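Local coordinates for protein phosphoribosylglycinamide synthetase (Anaerococcus prevotii, PDB 4DIM) that probably acts as an ATP-dependent, metal-binding ligase of the ATP-grasp type, related to phosphoribosylglycinamide synthetases, at residues Lys110-Thr124 and Lys267-Arg279. Numbering follows the deposited sequence.
Sequences KYKMKEAFKKYNVNT and KDNEVYIIELTGR
Two groups grip Thr124 OG1: it donates to Ile273 O at 2.8 Å, almost straight down that carbonyl (164° at the oxygen), and accepts from Lys114 NZ at 2.9 Å. The hydroxyl also lies in the plane of the Phe117 ring, at its edge. At Asn123, one residue earlier, the backbone O accepts from Ile273 N at 3.1 Å in a nearly linear bond, and the Asn123 amide turns ND2 to Val271 O at 3.1 Å, with that oxygen close to the amide plane. The chain leaving helix 110-120 through the Schellman motif at Asn121 runs along the outer edge of strand 270-277, an outermost strand of the large antiparallel sheet in the ATP-grasp region. Ile273 crosses Phe117 at about a right angle, its CG2 against CE2, while its CD1 meets CG1 of Val122, a methyl that itself sits over the centre of the phenylalanine ring. Farther along, a classic beta bulge at Ile274 and Glu275 faces Asp263. There the Lys110 chain, bent at chi2 and chi4, brings NZ into a salt bridge with Glu275 OE1 at 2.9 Å, from above the carboxylate plane. A glutamine in place of Glu275 would probably leave the Lys110 ammonium without its countercharge here.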
ATOM      1  N   LYS A 110     -15.328  -3.611  -2.450  1.00100.98           N
ATOM      2  CA  LYS A 110     -15.675  -3.909  -1.047  1.00102.26           C
ATOM      3  C   LYS A 110     -16.869  -4.888  -0.886  1.00107.57           C
ATOM      4  O   LYS A 110     -16.835  -5.686   0.031  1.00106.41           O
ATOM      5  CB  LYS A 110     -15.998  -2.611  -0.263  1.00106.64           C
ATOM      6  CG  LYS A 110     -14.776  -1.876   0.313  1.00124.25           C
ATOM      7  CD  LYS A 110     -15.007  -1.400   1.767  1.00132.46           C
ATOM      8  CE  LYS A 110     -13.736  -0.983   2.471  1.00147.11           C
ATOM      9  NZ  LYS A 110     -12.798  -2.119   2.681  1.00151.97           N
ATOM     10  N   TYR A 111     -17.905  -4.819  -1.739  1.00105.89           N
ATOM     11  CA  TYR A 111     -19.046  -5.738  -1.630  1.00107.29           C
ATOM     12  C   TYR A 111     -18.585  -7.177  -1.860  1.00106.65           C
ATOM     13  O   TYR A 111     -18.978  -8.062  -1.115  1.00105.98           O
ATOM     14  CB  TYR A 111     -20.186  -5.448  -2.644  1.00113.19           C
ATOM     15  CG  TYR A 111     -20.747  -4.046  -2.781  1.00118.82           C
ATOM     16  CD1 TYR A 111     -21.966  -3.709  -2.198  1.00121.42           C
ATOM     17  CD2 TYR A 111     -20.232  -3.167  -3.733  1.00121.79           C
ATOM     18  CE1 TYR A 111     -22.620  -2.508  -2.511  1.00123.35           C
ATOM     19  CE2 TYR A 111     -20.861  -1.957  -4.032  1.00123.30           C
ATOM     20  CZ  TYR A 111     -22.037  -1.612  -3.388  1.00128.59           C
ATOM     21  OH  TYR A 111     -22.649  -0.410  -3.646  1.00127.26           O
ATOM     22  N   LYS A 112     -17.797  -7.394  -2.932  1.00101.18           N
ATOM     23  CA  LYS A 112     -17.255  -8.691  -3.336  1.00101.67           C
ATOM     24  C   LYS A 112     -16.215  -9.203  -2.365  1.00100.20           C
ATOM     25  O   LYS A 112     -16.112 -10.416  -2.163  1.00102.50           O
ATOM     26  CB  LYS A 112     -16.599  -8.621  -4.725  1.00107.30           C
ATOM     27  CG  LYS A 112     -17.529  -8.537  -5.931  1.00120.74           C
ATOM     28  CD  LYS A 112     -16.708  -8.528  -7.257  1.00127.31           C
ATOM     29  CE  LYS A 112     -17.386  -7.805  -8.419  1.00136.83           C
ATOM     30  NZ  LYS A 112     -18.340  -8.672  -9.156  1.00143.73           N
HETATM   31  N   MSE A 113     -15.403  -8.287  -1.805  1.00 88.68           N
HETATM   32  CA  MSE A 113     -14.376  -8.621  -0.811  1.00 82.67           C
HETATM   33  C   MSE A 113     -15.026  -9.081   0.469  1.00 84.18           C
HETATM   34  O   MSE A 113     -14.643 -10.104   1.024  1.00 85.89           O
HETATM   35  CB  MSE A 113     -13.472  -7.396  -0.511  1.00 81.77           C
HETATM   36  CG  MSE A 113     -12.124  -7.766   0.122  1.00 86.11           C
HETATM   37 SE   MSE A 113     -11.180  -6.322   1.033  0.82 89.38          SE
HETATM   38  CE  MSE A 113     -12.530  -5.815   2.372  1.00 83.32           C
ATOM     39  N   LYS A 114     -16.019  -8.343   0.937  1.00 79.25           N
ATOM     40  CA  LYS A 114     -16.695  -8.652   2.202  1.00 79.35           C
ATOM     41  C   LYS A 114     -17.580  -9.901   2.080  1.00 88.61           C
ATOM     42  O   LYS A 114     -17.916 -10.511   3.101  1.00 91.77           O
ATOM     43  CB  LYS A 114     -17.525  -7.432   2.674  1.00 79.37           C
ATOM     44  CG  LYS A 114     -16.683  -6.182   2.939  1.00 95.67           C
ATOM     45  CD  LYS A 114     -16.313  -5.956   4.385  1.00107.79           C
ATOM     46  CE  LYS A 114     -15.795  -4.545   4.624  1.00124.16           C
ATOM     47  NZ  LYS A 114     -14.468  -4.501   5.315  1.00126.55           N
ATOM     48  N   GLU A 115     -17.972 -10.261   0.848  1.00 86.18           N
ATOM     49  CA  GLU A 115     -18.775 -11.443   0.549  1.00 88.34           C
ATOM     50  C   GLU A 115     -17.887 -12.695   0.709  1.00 92.41           C
ATOM     51  O   GLU A 115     -18.322 -13.719   1.231  1.00 94.54           O
ATOM     52  CB  GLU A 115     -19.358 -11.340  -0.879  1.00 91.71           C
ATOM     53  CG  GLU A 115     -20.449 -12.359  -1.180  1.00112.87           C
ATOM     54  CD  GLU A 115     -20.895 -12.449  -2.631  1.00149.35           C
ATOM     55  OE1 GLU A 115     -20.030 -12.373  -3.534  1.00156.67           O
ATOM     56  OE2 GLU A 115     -22.109 -12.663  -2.859  1.00143.00           O
ATOM     57  N   ALA A 116     -16.644 -12.595   0.244  1.00 86.48           N
ATOM     58  CA  ALA A 116     -15.658 -13.654   0.368  1.00 87.28           C
ATOM     59  C   ALA A 116     -15.260 -13.830   1.815  1.00 89.34           C
ATOM     60  O   ALA A 116     -15.137 -14.948   2.289  1.00 92.86           O
ATOM     61  CB  ALA A 116     -14.436 -13.325  -0.473  1.00 88.16           C
ATOM     62  N   PHE A 117     -15.055 -12.738   2.518  1.00 81.14           N
ATOM     63  CA  PHE A 117     -14.709 -12.787   3.929  1.00 78.66           C
ATOM     64  C   PHE A 117     -15.822 -13.398   4.763  1.00 85.45           C
ATOM     65  O   PHE A 117     -15.484 -14.100   5.702  1.00 87.12           O
ATOM     66  CB  PHE A 117     -14.352 -11.381   4.432  1.00 77.16           C
ATOM     67  CG  PHE A 117     -13.077 -10.767   3.878  1.00 77.37           C
ATOM     68  CD1 PHE A 117     -12.201 -11.512   3.086  1.00 82.18           C
ATOM     69  CD2 PHE A 117     -12.662  -9.503   4.283  1.00 75.60           C
ATOM     70  CE1 PHE A 117     -10.985 -10.959   2.649  1.00 82.13           C
ATOM     71  CE2 PHE A 117     -11.441  -8.987   3.879  1.00 77.56           C
ATOM     72  CZ  PHE A 117     -10.620  -9.706   3.048  1.00 76.44           C
ATOM     73  N   LYS A 118     -17.131 -13.230   4.431  1.00 83.61           N
ATOM     74  CA  LYS A 118     -18.140 -13.931   5.252  1.00 84.40           C
ATOM     75  C   LYS A 118     -18.076 -15.435   4.969  1.00 89.16           C
ATOM     76  O   LYS A 118     -18.081 -16.227   5.915  1.00 93.24           O
ATOM     77  CB  LYS A 118     -19.595 -13.392   5.067  1.00 86.27           C
ATOM     78  CG  LYS A 118     -20.192 -13.462   3.656  1.00108.33           C
ATOM     79  CD  LYS A 118     -21.738 -13.480   3.642  1.00130.71           C
ATOM     80  CE  LYS A 118     -22.453 -12.439   4.496  1.00141.87           C
ATOM     81  NZ  LYS A 118     -23.933 -12.442   4.258  1.00147.13           N
ATOM     82  N   LYS A 119     -17.920 -15.801   3.681  1.00 82.82           N
ATOM     83  CA  LYS A 119     -17.887 -17.175   3.168  1.00 85.20           C
ATOM     84  C   LYS A 119     -16.718 -17.973   3.756  1.00 89.76           C
ATOM     85  O   LYS A 119     -16.892 -19.116   4.184  1.00 91.31           O
ATOM     86  CB  LYS A 119     -17.771 -17.139   1.632  1.00 87.34           C
ATOM     87  CG  LYS A 119     -17.800 -18.491   0.968  1.00 93.54           C
ATOM     88  CD  LYS A 119     -17.364 -18.421  -0.486  1.00 92.80           C
ATOM     89  CE  LYS A 119     -17.177 -19.814  -1.043  1.00 98.01           C
ATOM     90  NZ  LYS A 119     -16.775 -19.783  -2.469  1.00119.74           N
ATOM     91  N   TYR A 120     -15.533 -17.357   3.745  1.00 84.66           N
ATOM     92  CA  TYR A 120     -14.281 -17.929   4.256  1.00 84.60           C
ATOM     93  C   TYR A 120     -14.009 -17.525   5.717  1.00 89.32           C
ATOM     94  O   TYR A 120     -12.995 -17.960   6.282  1.00 89.64           O
ATOM     95  CB  TYR A 120     -13.100 -17.543   3.343  1.00 83.59           C
ATOM     96  CG  TYR A 120     -13.140 -18.299   2.034  1.00 86.43           C
ATOM     97  CD1 TYR A 120     -12.763 -19.634   1.969  1.00 91.35           C
ATOM     98  CD2 TYR A 120     -13.703 -17.735   0.897  1.00 87.06           C
ATOM     99  CE1 TYR A 120     -12.903 -20.373   0.798  1.00 94.61           C
ATOM    100  CE2 TYR A 120     -13.735 -18.427  -0.308  1.00 91.08           C
ATOM    101  CZ  TYR A 120     -13.376 -19.764  -0.344  1.00 99.73           C
ATOM    102  OH  TYR A 120     -13.499 -20.528  -1.480  1.00103.69           O
ATOM    103  N   ASN A 121     -14.947 -16.782   6.353  1.00 85.24           N
ATOM    104  CA  ASN A 121     -14.888 -16.431   7.766  1.00 84.54           C
ATOM    105  C   ASN A 121     -13.605 -15.674   8.114  1.00 88.15           C
ATOM    106  O   ASN A 121     -12.809 -16.101   8.955  1.00 88.61           O
ATOM    107  CB  ASN A 121     -15.027 -17.713   8.639  1.00 85.43           C
ATOM    108  CG  ASN A 121     -15.217 -17.425  10.115  1.00 95.94           C
ATOM    109  OD1 ASN A 121     -15.712 -16.371  10.523  1.00 97.45           O
ATOM    110  ND2 ASN A 121     -14.807 -18.324  10.950  1.00 94.97           N
ATOM    111  N   VAL A 122     -13.410 -14.558   7.453  1.00 84.43           N
ATOM    112  CA  VAL A 122     -12.278 -13.665   7.694  1.00 83.77           C
ATOM    113  C   VAL A 122     -12.793 -12.499   8.505  1.00 82.79           C
ATOM    114  O   VAL A 122     -13.832 -11.956   8.170  1.00 80.37           O
ATOM    115  CB  VAL A 122     -11.636 -13.219   6.351  1.00 88.63           C
ATOM    116  CG1 VAL A 122     -10.662 -12.047   6.543  1.00 87.24           C
ATOM    117  CG2 VAL A 122     -10.929 -14.404   5.686  1.00 90.84           C
ATOM    118  N   ASN A 123     -12.080 -12.122   9.563  1.00 80.86           N
ATOM    119  CA  ASN A 123     -12.440 -10.991  10.414  1.00 81.42           C
ATOM    120  C   ASN A 123     -12.372  -9.734   9.642  1.00 86.96           C
ATOM    121  O   ASN A 123     -11.319  -9.385   9.087  1.00 85.39           O
ATOM    122  CB  ASN A 123     -11.514 -10.846  11.616  1.00 88.25           C
ATOM    123  CG  ASN A 123     -11.591 -11.925  12.632  1.00 93.52           C
ATOM    124  OD1 ASN A 123     -12.472 -12.782  12.602  1.00 96.87           O
ATOM    125  ND2 ASN A 123     -10.642 -11.909  13.538  1.00 95.75           N
ATOM    126  N   THR A 124     -13.508  -9.068   9.575  1.00 87.08           N
ATOM    127  CA  THR A 124     -13.655  -7.804   8.885  1.00 87.40           C
ATOM    128  C   THR A 124     -14.937  -7.117   9.404  1.00 93.44           C
ATOM    129  O   THR A 124     -15.814  -7.811   9.944  1.00 92.99           O
ATOM    130  CB  THR A 124     -13.731  -8.097   7.370  1.00100.13           C
ATOM    131  OG1 THR A 124     -13.462  -6.889   6.644  1.00100.52           O
ATOM    132  CG2 THR A 124     -15.115  -8.723   6.963  1.00 99.29           C
ATOM    133  N   LYS A 267      -9.078  -4.339  17.548  1.00 85.74           N
ATOM    134  CA  LYS A 267     -10.154  -4.045  18.505  1.00 88.91           C
ATOM    135  C   LYS A 267     -10.337  -5.197  19.480  1.00 93.22           C
ATOM    136  O   LYS A 267     -10.676  -6.310  19.063  1.00 90.90           O
ATOM    137  CB  LYS A 267     -11.504  -3.752  17.794  1.00 93.23           C
ATOM    138  CG  LYS A 267     -12.686  -3.452  18.743  1.00 95.94           C
ATOM    139  CD  LYS A 267     -13.904  -3.035  17.956  1.00103.16           C
ATOM    140  CE  LYS A 267     -15.171  -2.783  18.758  1.00106.76           C
ATOM    141  NZ  LYS A 267     -16.277  -2.272  17.891  1.00118.88           N
ATOM    142  N   ASP A 268     -10.179  -4.915  20.785  1.00 93.72           N
ATOM    143  CA  ASP A 268     -10.430  -5.901  21.849  1.00 96.99           C
ATOM    144  C   ASP A 268      -9.702  -7.241  21.594  1.00101.36           C
ATOM    145  O   ASP A 268     -10.317  -8.316  21.642  1.00104.34           O
ATOM    146  CB  ASP A 268     -11.948  -6.138  22.011  1.00100.19           C
ATOM    147  CG  ASP A 268     -12.754  -4.859  22.260  1.00112.67           C
ATOM    148  OD1 ASP A 268     -12.182  -3.894  22.841  1.00112.58           O
ATOM    149  OD2 ASP A 268     -13.970  -4.828  21.893  1.00118.05           O
ATOM    150  N   ASN A 269      -8.390  -7.158  21.352  1.00 93.31           N
ATOM    151  CA  ASN A 269      -7.546  -8.312  21.068  1.00 93.01           C
ATOM    152  C   ASN A 269      -8.063  -9.165  19.876  1.00 96.41           C
ATOM    153  O   ASN A 269      -7.905 -10.380  19.835  1.00 96.57           O
ATOM    154  CB  ASN A 269      -7.324  -9.166  22.342  1.00 94.53           C
ATOM    155  CG  ASN A 269      -6.410  -8.441  23.292  1.00115.99           C
ATOM    156  OD1 ASN A 269      -5.320  -7.986  22.903  1.00 97.59           O
ATOM    157  ND2 ASN A 269      -6.861  -8.219  24.525  1.00118.83           N
ATOM    158  N   GLU A 270      -8.580  -8.499  18.869  1.00 92.89           N
ATOM    159  CA  GLU A 270      -9.005  -9.146  17.641  1.00 91.59           C
ATOM    160  C   GLU A 270      -8.682  -8.212  16.559  1.00 91.68           C
ATOM    161  O   GLU A 270      -8.761  -6.997  16.765  1.00 90.48           O
ATOM    162  CB  GLU A 270     -10.487  -9.538  17.651  1.00 95.41           C
ATOM    163  CG  GLU A 270     -10.765 -10.833  18.418  1.00110.40           C
ATOM    164  CD  GLU A 270      -9.962 -12.058  18.012  1.00125.07           C
ATOM    165  OE1 GLU A 270      -9.544 -12.144  16.831  1.00132.13           O
ATOM    166  OE2 GLU A 270      -9.719 -12.915  18.895  1.00106.54           O
ATOM    167  N   VAL A 271      -8.232  -8.765  15.425  1.00 86.47           N
ATOM    168  CA  VAL A 271      -7.779  -7.949  14.305  1.00 83.04           C
ATOM    169  C   VAL A 271      -8.705  -8.159  13.156  1.00 83.64           C
ATOM    170  O   VAL A 271      -9.263  -9.228  12.991  1.00 81.69           O
ATOM    171  CB  VAL A 271      -6.301  -8.220  13.938  1.00 85.79           C
ATOM    172  CG1 VAL A 271      -5.413  -8.015  15.153  1.00 84.91           C
ATOM    173  CG2 VAL A 271      -6.100  -9.627  13.361  1.00 86.66           C
ATOM    174  N   TYR A 272      -8.883  -7.114  12.372  1.00 82.19           N
ATOM    175  CA  TYR A 272      -9.789  -7.084  11.223  1.00 80.90           C
ATOM    176  C   TYR A 272      -9.094  -6.486  10.026  1.00 82.26           C
ATOM    177  O   TYR A 272      -8.337  -5.522  10.187  1.00 78.87           O
ATOM    178  CB  TYR A 272     -11.036  -6.244  11.559  1.00 81.18           C
ATOM    179  CG  TYR A 272     -11.772  -6.730  12.784  1.00 84.13           C
ATOM    180  CD1 TYR A 272     -12.891  -7.547  12.670  1.00 87.47           C
ATOM    181  CD2 TYR A 272     -11.393  -6.321  14.056  1.00 84.60           C
ATOM    182  CE1 TYR A 272     -13.559  -8.015  13.795  1.00 90.24           C
ATOM    183  CE2 TYR A 272     -12.060  -6.771  15.188  1.00 87.57           C
ATOM    184  CZ  TYR A 272     -13.126  -7.648  15.058  1.00101.42           C
ATOM    185  OH  TYR A 272     -13.803  -8.124  16.173  1.00113.16           O
ATOM    186  N   ILE A 273      -9.410  -7.010   8.820  1.00 80.01           N
ATOM    187  CA  ILE A 273      -8.856  -6.518   7.566  1.00 78.37           C
ATOM    188  C   ILE A 273      -9.766  -5.484   7.028  1.00 83.51           C
ATOM    189  O   ILE A 273     -10.910  -5.798   6.707  1.00 84.57           O
ATOM    190  CB  ILE A 273      -8.688  -7.671   6.551  1.00 82.64           C
ATOM    191  CG1 ILE A 273      -7.696  -8.714   7.094  1.00 82.08           C
ATOM    192  CG2 ILE A 273      -8.264  -7.124   5.150  1.00 85.33           C
ATOM    193  CD1 ILE A 273      -7.470  -9.751   6.309  1.00 86.01           C
ATOM    194  N   ILE A 274      -9.249  -4.265   6.827  1.00 80.95           N
ATOM    195  CA  ILE A 274     -10.020  -3.185   6.197  1.00 80.60           C
ATOM    196  C   ILE A 274      -9.871  -3.256   4.658  1.00 83.54           C
ATOM    197  O   ILE A 274     -10.867  -3.304   3.974  1.00 85.39           O
ATOM    198  CB  ILE A 274      -9.582  -1.797   6.709  1.00 81.88           C
ATOM    199  CG1 ILE A 274      -9.699  -1.697   8.220  1.00 82.41           C
ATOM    200  CG2 ILE A 274     -10.415  -0.713   6.032  1.00 83.01           C
ATOM    201  CD1 ILE A 274      -8.634  -0.712   8.791  1.00 90.58           C
ATOM    202  N   GLU A 275      -8.632  -3.202   4.153  1.00 78.41           N
ATOM    203  CA  GLU A 275      -8.276  -3.224   2.732  1.00 78.64           C
ATOM    204  C   GLU A 275      -7.142  -4.237   2.489  1.00 81.41           C
ATOM    205  O   GLU A 275      -6.297  -4.437   3.352  1.00 80.09           O
ATOM    206  CB  GLU A 275      -7.816  -1.831   2.201  1.00 80.23           C
ATOM    207  CG  GLU A 275      -8.624  -0.601   2.568  1.00 94.66           C
ATOM    208  CD  GLU A 275     -10.026  -0.485   1.978  1.00137.86           C
ATOM    209  OE1 GLU A 275     -10.417  -1.359   1.166  1.00137.76           O
ATOM    210  OE2 GLU A 275     -10.732   0.495   2.322  1.00134.35           O
ATOM    211  N   LEU A 276      -7.111  -4.825   1.298  1.00 79.35           N
ATOM    212  CA  LEU A 276      -6.104  -5.797   0.878  1.00 79.13           C
ATOM    213  C   LEU A 276      -5.877  -5.678  -0.633  1.00 83.31           C
ATOM    214  O   LEU A 276      -6.817  -5.854  -1.403  1.00 83.80           O
ATOM    215  CB  LEU A 276      -6.551  -7.217   1.244  1.00 80.86           C
ATOM    216  CG  LEU A 276      -5.411  -8.262   1.204  1.00 88.35           C
ATOM    217  CD1 LEU A 276      -5.419  -9.202   2.437  1.00 89.82           C
ATOM    218  CD2 LEU A 276      -5.433  -9.080  -0.052  1.00 93.10           C
ATOM    219  N   THR A 277      -4.641  -5.418  -1.071  1.00 78.89           N
ATOM    220  CA  THR A 277      -4.340  -5.298  -2.508  1.00 78.19           C
ATOM    221  C   THR A 277      -3.141  -6.221  -2.865  1.00 80.09           C
ATOM    222  O   THR A 277      -2.246  -6.381  -2.064  1.00 80.92           O
ATOM    223  CB  THR A 277      -4.164  -3.822  -2.892  1.00 81.64           C
ATOM    224  OG1 THR A 277      -3.629  -3.694  -4.196  1.00 87.63           O
ATOM    225  CG2 THR A 277      -3.297  -3.071  -1.974  1.00 81.77           C
ATOM    226  N   GLY A 278      -3.135  -6.810  -4.060  1.00 76.54           N
ATOM    227  CA  GLY A 278      -2.055  -7.679  -4.519  1.00 76.38           C
ATOM    228  C   GLY A 278      -0.848  -6.962  -5.092  1.00 81.68           C
ATOM    229  O   GLY A 278      -0.361  -7.322  -6.159  1.00 84.54           O
ATOM    230  N   ARG A 279      -0.340  -5.948  -4.384  1.00 76.92           N
ATOM    231  CA  ARG A 279       0.910  -5.277  -4.705  1.00 75.61           C
ATOM    232  C   ARG A 279       1.564  -4.728  -3.380  1.00 77.52           C
ATOM    233  O   ARG A 279       0.938  -4.652  -2.316  1.00 74.09           O
ATOM    234  CB  ARG A 279       0.754  -4.204  -5.788  1.00 76.42           C
ATOM    235  CG  ARG A 279      -0.346  -3.180  -5.586  1.00 85.04           C
ATOM    236  CD  ARG A 279       0.096  -2.059  -4.701  1.00 78.59           C
ATOM    237  NE  ARG A 279      -1.035  -1.254  -4.234  1.00 87.07           N
ATOM    238  CZ  ARG A 279      -0.974  -0.367  -3.243  1.00 89.57           C
ATOM    239  NH1 ARG A 279      -2.047   0.315  -2.889  1.00 85.38           N
ATOM    240  NH2 ARG A 279       0.156  -0.163  -2.595  1.00 75.46           N
TER